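Local coordinates for defective in germ line development protein 3, isoform a (Caenorhabditis elegans, PDB 3N89) that probably binds RNA in germ line development, its four KH domains forming a globular structural platform, at residues H162-A167 with G243-V248; R170-L175 with N184-H189; F190-Y195 with D257-S262; P211-E214 with I220-Y223. All coordinates share one frame; numbering follows the deposited sequence.

In the fold
The four contacts trace how neighbouring KH domains meet. Contacts 1 and 2 lie side by side, centres about 8 Å apart, and share helix 161-175; contact 2 is nested within the loop that contact 1 closes. Strand 186-193 then carries the chain from contact 2 to contact 3, whose centre is about 27 Å from that of contact 2, at the junction of two sheets near the middle of the molecule. Contact 4, about 16 Å from contact 3 between centres, falls inside the loops closed by contacts 1 and 3 and joins helix 209-217 to the outermost strand, 220-222, of the six-stranded sheet. Three contacts thus join domains, whereas contact 4 is internal to one.

Contact 1: H162-A167 with G243-V248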
loop_
_atom_site.group_PDB
_atom_site.type_symbol
_atom_site.label_atom_id
_atom_site.label_comp_id
_atom_site.label_asym_id
_atom_site.label_seq_id
_atom_site.Cartn_x
_atom_site.Cartn_y
_atom_site.Cartn_z
ATOM N N HIS A 162 17.489 -6.465 3.171
ATOM C CA HIS A 162 18.690 -6.775 3.933
ATOM C C HIS A 162 19.891 -6.492 3.046
ATOM O O HIS A 162 20.896 -5.942 3.491
ATOM C CB HIS A 162 18.684 -8.243 4.354
ATOM C CG HIS A 162 19.885 -8.652 5.144
ATOM N ND1 HIS A 162 20.801 -9.572 4.680
ATOM C CD2 HIS A 162 20.312 -8.284 6.378
ATOM C CE1 HIS A 162 21.739 -9.756 5.594
ATOM N NE2 HIS A 162 21.464 -8.986 6.633
ATOM N N GLU A 163 19.767 -6.862 1.778
ATOM C CA GLU A 163 20.832 -6.639 0.813
ATOM C C GLU A 163 21.097 -5.149 0.592
ATOM O O GLU A 163 22.244 -4.736 0.422
ATOM C CB GLU A 163 20.481 -7.289 -0.528
ATOM C CG GLU A 163 20.561 -8.810 -0.549
ATOM C CD GLU A 163 20.253 -9.387 -1.926
ATOM O OE1 GLU A 163 20.769 -8.838 -2.926
ATOM O OE2 GLU A 163 19.510 -10.391 -2.013
ATOM N N LEU A 164 20.043 -4.339 0.590
ATOM C CA LEU A 164 20.211 -2.907 0.367
ATOM C C LEU A 164 20.881 -2.217 1.544
ATOM O O LEU A 164 21.854 -1.480 1.367
ATOM C CB LEU A 164 18.861 -2.246 0.072
ATOM C CG LEU A 164 18.916 -0.763 -0.322
ATOM C CD1 LEU A 164 17.732 -0.440 -1.209
ATOM C CD2 LEU A 164 18.942 0.121 0.911
ATOM N N ILE A 165 20.369 -2.449 2.747
ATOM C CA ILE A 165 20.957 -1.834 3.933
ATOM C C ILE A 165 22.461 -2.105 4.008
ATOM O O ILE A 165 23.257 -1.183 4.161
ATOM C CB ILE A 165 20.294 -2.354 5.221
ATOM C CG1 ILE A 165 18.809 -1.964 5.232
ATOM C CG2 ILE A 165 21.018 -1.796 6.432
ATOM C CD1 ILE A 165 18.076 -2.293 6.520
ATOM N N GLU A 166 22.841 -3.374 3.891
ATOM C CA GLU A 166 24.246 -3.758 3.950
ATOM C C GLU A 166 25.072 -2.962 2.939
ATOM O O GLU A 166 26.064 -2.316 3.301
ATOM C CB GLU A 166 24.385 -5.261 3.688
ATOM C CG GLU A 166 23.745 -6.131 4.768
ATOM C CD GLU A 166 24.612 -6.264 6.009
ATOM O OE1 GLU A 166 25.345 -7.275 6.130
ATOM O OE2 GLU A 166 24.573 -5.352 6.861
ATOM N N ALA A 167 24.662 -3.003 1.675
ATOM C CA ALA A 167 25.374 -2.266 0.635
ATOM C C ALA A 167 25.545 -0.818 1.084
ATOM O O ALA A 167 26.602 -0.218 0.898
ATOM C CB ALA A 167 24.598 -2.320 -0.670
ATOM N N GLY A 243 16.665 10.366 8.239
ATOM C CA GLY A 243 17.245 9.638 9.355
ATOM C C GLY A 243 18.169 8.523 8.893
ATOM O O GLY A 243 18.401 8.367 7.695
ATOM N N ASN A 244 18.716 7.753 9.827
ATOM C CA ASN A 244 19.593 6.651 9.453
ATOM C C ASN A 244 18.811 5.686 8.581
ATOM O O ASN A 244 17.581 5.703 8.574
ATOM C CB ASN A 244 20.109 5.903 10.685
ATOM C CG ASN A 244 20.892 6.794 11.619
ATOM O OD1 ASN A 244 21.342 7.879 11.236
ATOM N ND2 ASN A 244 21.072 6.337 12.857
ATOM N N ILE A 245 19.526 4.832 7.863
ATOM C CA ILE A 245 18.885 3.875 6.979
ATOM C C ILE A 245 17.874 2.958 7.668
ATOM O O ILE A 245 16.765 2.798 7.176
ATOM C CB ILE A 245 19.945 3.022 6.226
ATOM C CG1 ILE A 245 19.251 2.008 5.317
ATOM C CG2 ILE A 245 20.862 2.329 7.223
ATOM C CD1 ILE A 245 18.321 2.644 4.313
ATOM N N ASP A 246 18.239 2.360 8.798
ATOM C CA ASP A 246 17.322 1.456 9.500
ATOM C C ASP A 246 16.021 2.113 9.963
ATOM O O ASP A 246 14.939 1.534 9.816
ATOM C CB ASP A 246 18.016 0.822 10.707
ATOM C CG ASP A 246 19.093 -0.161 10.307
ATOM O OD1 ASP A 246 18.754 -1.210 9.720
ATOM O OD2 ASP A 246 20.283 0.114 10.579
ATOM N N ASN A 247 16.123 3.312 10.527
ATOM C CA ASN A 247 14.943 4.021 11.013
ATOM C C ASN A 247 14.002 4.427 9.875
ATOM O O ASN A 247 12.786 4.273 9.979
ATOM C CB ASN A 247 15.366 5.266 11.791
ATOM C CG ASN A 247 16.302 4.945 12.940
ATOM O OD1 ASN A 247 17.216 4.128 12.798
ATOM N ND2 ASN A 247 16.090 5.598 14.080
ATOM N N VAL A 248 14.566 4.942 8.788
ATOM C CA VAL A 248 13.753 5.373 7.657
ATOM C C VAL A 248 12.882 4.242 7.113
ATOM O O VAL A 248 11.669 4.404 6.953
ATOM C CB VAL A 248 14.622 5.917 6.506
ATOM C CG1 VAL A 248 13.727 6.485 5.419
ATOM C CG2 VAL A 248 15.555 6.985 7.019
#
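I165 and I245 form the close-packed middle of this helix-to-helix contact, and their CA atoms, 6.8 Å apart, mark the nearest approach of the two backbones. The two side chains slant across one another, with CG1 of I165 lying 4.0 Å from CG1 of I245. Each of these isoleucines aims its CB at the opposing helix. On I245, CG1 stands opposite the backbone N (chi1 179°), a setting that swings this branch out to meet I165. L164 adds a more distant apolar neighbour, its CD2 being 4.3 Å from I245 CD1. This inner side continues into the sheet, where L164 rests on I154 and A156 and I245 rests on F186.

The two helices, 161-175 and 245-257, are the closing helices of successive type I KH domains, each of which packs on its own three strands. Because those strands merge into one continuous six-stranded sheet, the helices come to lie as neighbours, and their contact bridges the two domains.

Toward the solvent the character changes. D246, in the first turn of helix 245-257, crosses the end of I165 at about a right angle, its OD1 3.4 Å from I165 CD1 and 4.0 Å from I165 CG2. No hydrogen bond is made here, and both methyls of I165 lie against OD1. The other oxygen, OD2, forms a salt bridge with K169, one turn further along the helix that carries I165.

Contact 2: R170-L175 with N184-H189; sequences RLNEIL and NNFTLH
This is a loose, buried contact between an amide and an aromatic edge, N172 against F186, placed where the last turns of one KH domain's closing helix overlook the first strand of the next. In the type I KH fold the chain ends on such a helix. Here helix 161-175 finishes one domain, a short linker follows, and strand 186-193 opens the next by pairing with strand 105-111, the first strand of the preceding domain. The pairing rests on the backbone bonds of N185 with A111 and of T187 with F109, and it makes one sheet of the two domains.

Helix and strand themselves stay well apart, the nearest CA atoms, those of N172 and N185, being 9.6 Å from one another. Side chains must therefore span the gap. N172 directs its CB at the strand, while F186 sets out across the line of approach and brings its ring in from the opposite direction. The ring's CG is placed beside the backbone N (chi1 -73°), which turns the far rim toward the helix. Strand 105-111 borders the meeting, its M110 touching both N172 and F186, and V108 also packs on F186. N185 also faces the helix and touches M110, although it adds little to the meeting itself.

No hydrogen bond joins the segments. The amide of N172 stands almost upright to the ring, the two planes 86° apart, and its ND2 lies in the plane of the F186 ring, 4.0 Å from CE2 and 4.1 Å from CZ.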
loop_
_atom_site.group_PDB
_atom_site.type_symbol
_atom_site.label_atom_id
_atom_site.label_comp_id
_atom_site.label_asym_id
_atom_site.label_seq_id
_atom_site.Cartn_x
_atom_site.Cartn_y
_atom_site.Cartn_z
ATOM N N ARG A 170 27.972 -0.576 3.981
ATOM C CA ARG A 170 29.317 -0.891 3.516
ATOM C C ARG A 170 29.892 0.397 2.944
ATOM O O ARG A 170 31.077 0.696 3.114
ATOM C CB ARG A 170 29.287 -1.994 2.444
ATOM C CZ ARG A 170 28.254 -6.882 1.865
ATOM N N LEU A 171 29.034 1.173 2.290
ATOM C CA LEU A 171 29.448 2.434 1.694
ATOM C C LEU A 171 29.809 3.491 2.725
ATOM O O LEU A 171 30.745 4.259 2.526
ATOM C CB LEU A 171 28.354 2.966 0.766
ATOM C CG LEU A 171 28.547 2.584 -0.704
ATOM C CD1 LEU A 171 28.690 1.073 -0.837
ATOM C CD2 LEU A 171 27.371 3.095 -1.521
ATOM N N ASN A 172 29.072 3.549 3.824
ATOM C CA ASN A 172 29.397 4.538 4.838
ATOM C C ASN A 172 30.816 4.263 5.313
ATOM O O ASN A 172 31.674 5.148 5.288
ATOM C CB ASN A 172 28.402 4.472 5.992
ATOM C CG ASN A 172 27.083 5.118 5.638
ATOM O OD1 ASN A 172 27.061 6.207 5.060
ATOM N ND2 ASN A 172 25.976 4.460 5.976
ATOM N N GLU A 173 31.056 3.021 5.716
ATOM C CA GLU A 173 32.366 2.586 6.169
ATOM C C GLU A 173 33.444 3.088 5.215
ATOM O O GLU A 173 34.421 3.715 5.635
ATOM C CB GLU A 173 32.415 1.061 6.212
ATOM C CG GLU A 173 31.588 0.427 7.313
ATOM C CD GLU A 173 31.322 -1.044 7.059
ATOM O OE1 GLU A 173 32.257 -1.750 6.628
ATOM O OE2 GLU A 173 30.181 -1.499 7.296
ATOM N N ILE A 174 33.250 2.802 3.930
ATOM C CA ILE A 174 34.185 3.187 2.877
ATOM C C ILE A 174 34.273 4.694 2.615
ATOM O O ILE A 174 35.266 5.169 2.059
ATOM C CB ILE A 174 33.840 2.438 1.550
ATOM C CG1 ILE A 174 34.476 1.045 1.570
ATOM C CG2 ILE A 174 34.319 3.226 0.332
ATOM C CD1 ILE A 174 34.349 0.278 0.261
ATOM N N LEU A 175 33.260 5.451 3.023
ATOM C CA LEU A 175 33.282 6.895 2.791
ATOM C C LEU A 175 33.718 7.724 3.992
ATOM O O LEU A 175 34.045 8.899 3.842
ATOM C CB LEU A 175 31.910 7.387 2.312
ATOM C CG LEU A 175 31.456 6.823 0.962
ATOM C CD1 LEU A 175 30.087 7.385 0.588
ATOM C CD2 LEU A 175 32.492 7.162 -0.099
ATOM N N ASN A 184 21.738 11.564 9.704
ATOM C CA ASN A 184 20.529 11.904 8.961
ATOM C C ASN A 184 20.954 11.987 7.503
ATOM O O ASN A 184 20.567 12.897 6.770
ATOM C CB ASN A 184 19.973 13.249 9.428
ATOM C CG ASN A 184 19.211 13.145 10.739
ATOM O OD1 ASN A 184 19.629 12.450 11.663
ATOM N ND2 ASN A 184 18.089 13.853 10.828
ATOM N N ASN A 185 21.761 11.008 7.107
ATOM C CA ASN A 185 22.320 10.915 5.767
ATOM C C ASN A 185 21.404 10.181 4.790
ATOM O O ASN A 185 21.812 9.871 3.672
ATOM C CB ASN A 185 23.671 10.197 5.853
ATOM C CG ASN A 185 24.658 10.660 4.799
ATOM O OD1 ASN A 185 25.189 9.852 4.034
ATOM N ND2 ASN A 185 24.924 11.959 4.764
ATOM N N PHE A 186 20.171 9.902 5.206
ATOM C CA PHE A 186 19.222 9.195 4.340
ATOM C C PHE A 186 17.857 9.864 4.239
ATOM O O PHE A 186 17.313 10.351 5.229
ATOM C CB PHE A 186 19.047 7.757 4.826
ATOM C CG PHE A 186 20.228 6.881 4.538
ATOM C CD1 PHE A 186 20.368 6.269 3.299
ATOM C CD2 PHE A 186 21.216 6.685 5.497
ATOM C CE1 PHE A 186 21.474 5.474 3.020
ATOM C CE2 PHE A 186 22.323 5.896 5.230
ATOM C CZ PHE A 186 22.454 5.288 3.985
ATOM N N THR A 187 17.303 9.865 3.033
ATOM C CA THR A 187 16.005 10.479 2.786
ATOM C C THR A 187 15.143 9.601 1.887
ATOM O O THR A 187 15.625 9.089 0.877
ATOM C CB THR A 187 16.167 11.837 2.087
ATOM O OG1 THR A 187 17.081 12.654 2.828
ATOM C CG2 THR A 187 14.826 12.539 1.978
ATOM N N LEU A 188 13.878 9.424 2.263
ATOM C CA LEU A 188 12.942 8.638 1.470
ATOM C C LEU A 188 11.738 9.495 1.123
ATOM O O LEU A 188 11.208 10.215 1.972
ATOM C CB LEU A 188 12.460 7.394 2.223
ATOM C CG LEU A 188 11.421 6.581 1.426
ATOM C CD1 LEU A 188 11.872 5.128 1.315
ATOM C CD2 LEU A 188 10.054 6.686 2.078
ATOM N N HIS A 189 11.302 9.399 -0.129
ATOM C CA HIS A 189 10.164 10.165 -0.603
ATOM C C HIS A 189 8.938 9.288 -0.832
ATOM O O HIS A 189 8.842 8.580 -1.837
ATOM C CB HIS A 189 10.552 10.885 -1.890
ATOM C CG HIS A 189 11.579 11.953 -1.689
ATOM N ND1 HIS A 189 12.749 12.012 -2.415
ATOM C CD2 HIS A 189 11.597 13.023 -0.858
ATOM C CE1 HIS A 189 13.442 13.073 -2.042
ATOM N NE2 HIS A 189 12.764 13.703 -1.099
#

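Contact 3: F190-Y195 with D257-S262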
loop_
_atom_site.group_PDB
_atom_site.type_symbol
_atom_site.label_atom_id
_atom_site.label_comp_id
_atom_site.label_asym_id
_atom_site.label_seq_id
_atom_site.Cartn_x
_atom_site.Cartn_y
_atom_site.Cartn_z
ATOM N N PHE A 190 7.997 9.330 0.104
ATOM C CA PHE A 190 6.785 8.533 -0.038
ATOM C C PHE A 190 5.714 9.351 -0.762
ATOM O O PHE A 190 5.427 10.485 -0.385
ATOM C CB PHE A 190 6.272 8.097 1.333
ATOM C CG PHE A 190 5.203 7.046 1.273
ATOM C CD1 PHE A 190 5.509 5.750 0.876
ATOM C CD2 PHE A 190 3.882 7.352 1.609
ATOM C CE1 PHE A 190 4.518 4.773 0.809
ATOM C CE2 PHE A 190 2.888 6.384 1.543
ATOM C CZ PHE A 190 3.204 5.090 1.144
ATOM N N THR A 191 5.137 8.773 -1.813
ATOM C CA THR A 191 4.098 9.444 -2.579
ATOM C C THR A 191 2.738 8.894 -2.199
ATOM O O THR A 191 2.385 7.763 -2.547
ATOM C CB THR A 191 4.267 9.231 -4.088
ATOM O OG1 THR A 191 4.424 7.829 -4.347
ATOM C CG2 THR A 191 5.456 10.002 -4.614
ATOM N N LEU A 192 1.971 9.705 -1.490
ATOM C CA LEU A 192 0.649 9.304 -1.066
ATOM C C LEU A 192 -0.336 9.989 -1.988
ATOM O O LEU A 192 -0.013 11.018 -2.588
ATOM C CB LEU A 192 0.396 9.764 0.373
ATOM C CG LEU A 192 -0.867 9.215 1.035
ATOM C CD1 LEU A 192 -0.659 7.734 1.329
ATOM C CD2 LEU A 192 -1.163 9.979 2.329
ATOM N N SER A 193 -1.526 9.416 -2.127
ATOM C CA SER A 193 -2.550 10.051 -2.946
ATOM C C SER A 193 -3.148 11.142 -2.067
ATOM O O SER A 193 -3.708 10.854 -1.008
ATOM C CB SER A 193 -3.631 9.047 -3.337
ATOM O OG SER A 193 -3.209 8.268 -4.445
ATOM N N THR A 194 -3.021 12.394 -2.491
ATOM C CA THR A 194 -3.543 13.510 -1.706
ATOM C C THR A 194 -4.873 13.192 -1.029
ATOM O O THR A 194 -5.061 13.470 0.156
ATOM C CB THR A 194 -3.708 14.753 -2.574
ATOM O OG1 THR A 194 -4.439 14.408 -3.751
ATOM C CG2 THR A 194 -2.346 15.295 -2.978
ATOM N N TYR A 195 -5.786 12.592 -1.782
ATOM C CA TYR A 195 -7.100 12.237 -1.260
ATOM C C TYR A 195 -7.067 11.716 0.166
ATOM O O TYR A 195 -7.871 12.126 1.006
ATOM C CB TYR A 195 -7.752 11.161 -2.135
ATOM C CG TYR A 195 -9.209 10.913 -1.812
ATOM C CD1 TYR A 195 -10.212 11.509 -2.573
ATOM C CD2 TYR A 195 -9.587 10.083 -0.744
ATOM C CE1 TYR A 195 -11.556 11.293 -2.293
ATOM C CE2 TYR A 195 -10.938 9.858 -0.450
ATOM C CZ TYR A 195 -11.914 10.473 -1.238
ATOM O OH TYR A 195 -13.253 10.273 -0.994
ATOM N N ASP A 257 1.511 1.076 6.867
ATOM C CA ASP A 257 0.532 0.325 7.646
ATOM C C ASP A 257 -0.777 1.126 7.701
ATOM O O ASP A 257 -1.834 0.575 8.004
ATOM C CB ASP A 257 1.013 0.092 9.084
ATOM C CG ASP A 257 2.015 -1.047 9.213
ATOM O OD1 ASP A 257 1.991 -1.995 8.395
ATOM O OD2 ASP A 257 2.817 -0.995 10.173
ATOM N N LEU A 258 -0.694 2.427 7.414
ATOM C CA LEU A 258 -1.862 3.309 7.460
ATOM C C LEU A 258 -2.659 3.380 6.163
ATOM O O LEU A 258 -3.810 3.816 6.161
ATOM C CB LEU A 258 -1.444 4.728 7.866
ATOM C CG LEU A 258 -0.939 4.947 9.297
ATOM C CD1 LEU A 258 -0.659 6.432 9.530
ATOM C CD2 LEU A 258 -1.976 4.456 10.282
ATOM N N LEU A 259 -2.036 2.974 5.062
ATOM C CA LEU A 259 -2.684 2.983 3.755
ATOM C C LEU A 259 -3.998 2.222 3.815
ATOM O O LEU A 259 -4.056 1.127 4.368
ATOM C CB LEU A 259 -1.776 2.328 2.710
ATOM C CG LEU A 259 -0.622 3.166 2.176
ATOM C CD1 LEU A 259 0.257 2.301 1.309
ATOM C CD2 LEU A 259 -1.171 4.356 1.383
ATOM N N PRO A 260 -5.072 2.789 3.243
ATOM C CA PRO A 260 -6.377 2.127 3.250
ATOM C C PRO A 260 -6.385 0.890 2.362
ATOM O O PRO A 260 -5.584 0.776 1.437
ATOM C CB PRO A 260 -7.318 3.218 2.739
ATOM C CG PRO A 260 -6.459 3.964 1.778
ATOM C CD PRO A 260 -5.152 4.089 2.548
ATOM N N ILE A 261 -7.306 -0.025 2.645
ATOM C CA ILE A 261 -7.421 -1.266 1.893
ATOM C C ILE A 261 -8.898 -1.643 1.862
ATOM O O ILE A 261 -9.641 -1.312 2.786
ATOM C CB ILE A 261 -6.603 -2.390 2.594
ATOM C CG1 ILE A 261 -6.320 -3.535 1.626
ATOM C CG2 ILE A 261 -7.368 -2.926 3.813
ATOM C CD1 ILE A 261 -5.256 -4.480 2.143
ATOM N N SER A 262 -9.332 -2.327 0.809
ATOM C CA SER A 262 -10.731 -2.728 0.717
ATOM C C SER A 262 -10.886 -3.901 -0.222
ATOM O O SER A 262 -10.079 -4.086 -1.131
ATOM C CB SER A 262 -11.596 -1.572 0.215
ATOM O OG SER A 262 -11.355 -1.329 -1.157
#
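At the junction of two KH domains, the first strand of one, 186-193, meets the turn that leads into the first strand of the next, 260-268. The two strands belong to different antiparallel sheets, so this small apolar cluster ties one sheet to the other near the centre of the molecule. Between these segments, L259 is the residue both partners touch.

Its two methyls are divided between two partners. CD1 lies 4.1 Å from CZ of F190, close to the plane of the phenyl ring, so that the ring is met at its edge and not over a face. CD2 is placed against L192, whose CD1 is 3.4 Å away; these two leucines slide past each other from opposite directions. F190 and L192, two positions apart on the strand, both send CG anti to the backbone N (chi1 -168° and -170°), and in each case the end of the side chain reaches L259. L259 also touches E35 of strand 29-35, while L192 leans on V200 of helix 197-200.

In their backbones L192 pairs with Y237 and L259 with E322. Across the contact itself there is no hydrogen bond and no charge, and all three touching residues are buried. This contact probably draws on exclusion of water, with one methyl at a ring edge and the other against a leucine methyl, interactions with little directional preference.

Contact 4: P211-E214 with I220-Y223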
loop_
_atom_site.group_PDB
_atom_site.type_symbol
_atom_site.label_atom_id
_atom_site.label_comp_id
_atom_site.label_asym_id
_atom_site.label_seq_id
_atom_site.Cartn_x
_atom_site.Cartn_y
_atom_site.Cartn_z
ATOM N N PRO A 211 3.802 12.704 13.749
ATOM C CA PRO A 211 4.608 12.960 14.951
ATOM C C PRO A 211 4.835 11.695 15.779
ATOM O O PRO A 211 5.905 11.505 16.364
ATOM C CB PRO A 211 3.783 14.004 15.697
ATOM C CG PRO A 211 3.228 14.825 14.569
ATOM C CD PRO A 211 2.782 13.757 13.572
ATOM N N VAL A 212 3.824 10.834 15.820
ATOM C CA VAL A 212 3.911 9.582 16.573
ATOM C C VAL A 212 4.982 8.694 15.958
ATOM O O VAL A 212 5.754 8.057 16.670
ATOM C CB VAL A 212 2.561 8.814 16.559
ATOM C CG1 VAL A 212 2.726 7.449 17.227
ATOM C CG2 VAL A 212 1.491 9.628 17.269
ATOM N N ILE A 213 5.023 8.650 14.630
ATOM C CA ILE A 213 6.014 7.833 13.945
ATOM C C ILE A 213 7.419 8.348 14.242
ATOM O O ILE A 213 8.314 7.563 14.550
ATOM C CB ILE A 213 5.769 7.809 12.425
ATOM C CG1 ILE A 213 4.478 7.039 12.130
ATOM C CG2 ILE A 213 6.961 7.162 11.710
ATOM C CD1 ILE A 213 4.226 6.803 10.660
ATOM N N GLU A 214 7.611 9.662 14.159
ATOM C CA GLU A 214 8.915 10.250 14.459
ATOM C C GLU A 214 9.400 9.764 15.832
ATOM O O GLU A 214 10.495 9.212 15.960
ATOM C CB GLU A 214 8.819 11.777 14.477
ATOM C CG GLU A 214 8.871 12.440 13.114
ATOM C CD GLU A 214 8.535 13.922 13.170
ATOM O OE1 GLU A 214 9.106 14.692 12.371
ATOM O OE2 GLU A 214 7.687 14.316 14.002
ATOM N N ILE A 220 12.744 12.288 10.937
ATOM C CA ILE A 220 12.125 13.591 10.760
ATOM C C ILE A 220 11.204 13.455 9.564
ATOM O O ILE A 220 11.581 12.873 8.546
ATOM C CB ILE A 220 13.182 14.698 10.524
ATOM C CG1 ILE A 220 14.053 14.851 11.783
ATOM C CG2 ILE A 220 12.494 16.021 10.220
ATOM C CD1 ILE A 220 15.231 15.788 11.614
ATOM N N ILE A 221 9.986 13.964 9.692
ATOM C CA ILE A 221 9.018 13.859 8.611
ATOM C C ILE A 221 8.380 15.201 8.320
ATOM O O ILE A 221 7.680 15.763 9.164
ATOM C CB ILE A 221 7.894 12.873 8.964
ATOM C CG1 ILE A 221 8.493 11.556 9.474
ATOM C CG2 ILE A 221 7.020 12.639 7.749
ATOM C CD1 ILE A 221 7.472 10.555 9.981
ATOM N N SER A 222 8.631 15.718 7.124
ATOM C CA SER A 222 8.054 16.982 6.720
ATOM C C SER A 222 7.185 16.718 5.502
ATOM O O SER A 222 7.403 15.748 4.774
ATOM C CB SER A 222 9.146 18.000 6.385
ATOM O OG SER A 222 9.954 17.567 5.312
ATOM N N TYR A 223 6.184 17.571 5.307
ATOM C CA TYR A 223 5.258 17.460 4.189
ATOM C C TYR A 223 4.691 18.830 3.872
ATOM O O TYR A 223 4.714 19.724 4.713
ATOM C CB TYR A 223 4.113 16.498 4.523
ATOM C CG TYR A 223 3.668 16.531 5.967
ATOM C CD1 TYR A 223 4.374 15.836 6.944
ATOM C CD2 TYR A 223 2.559 17.284 6.361
ATOM C CE1 TYR A 223 3.990 15.888 8.281
ATOM C CE2 TYR A 223 2.165 17.344 7.697
ATOM C CZ TYR A 223 2.887 16.646 8.650
ATOM O OH TYR A 223 2.522 16.711 9.974
#
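The carboxylate of E214 is the flat group that matters here, and no ring of the opposing segment stacks on its faces; it is engaged through a single oxygen. The backbone N of I221 gives a hydrogen bond to OE1 at 2.9 Å, with an N-H...O angle of 160°. The N-H arrives on the anti side of that oxygen, 26° out of the carboxylate plane, and I220 CA lies beside the same atom at 3.6 Å.

The glutamate chain is extended beyond CG (chi2 170°), and that reach carries the acid from helix 209-217 to strand 220-222. Along the way its CG rests 3.8 Å from I221 CG1. I213 completes the apolar part, its CG2 being 3.8 Å from I221 CD1, with the two isoleucines crossing at about a right angle.

This is the second helix and second strand of a type I KH domain. The strand is outermost in its sheet: I220 and S222 bond to V242 and K240, while I221 turns its N-H to the helix. An alanine in place of E214 would remove the acceptor and probably leave that N-H without its mate. The carboxylate thus accepts an N-H that the outermost strand, within this chain, directs away from its sheet neighbour.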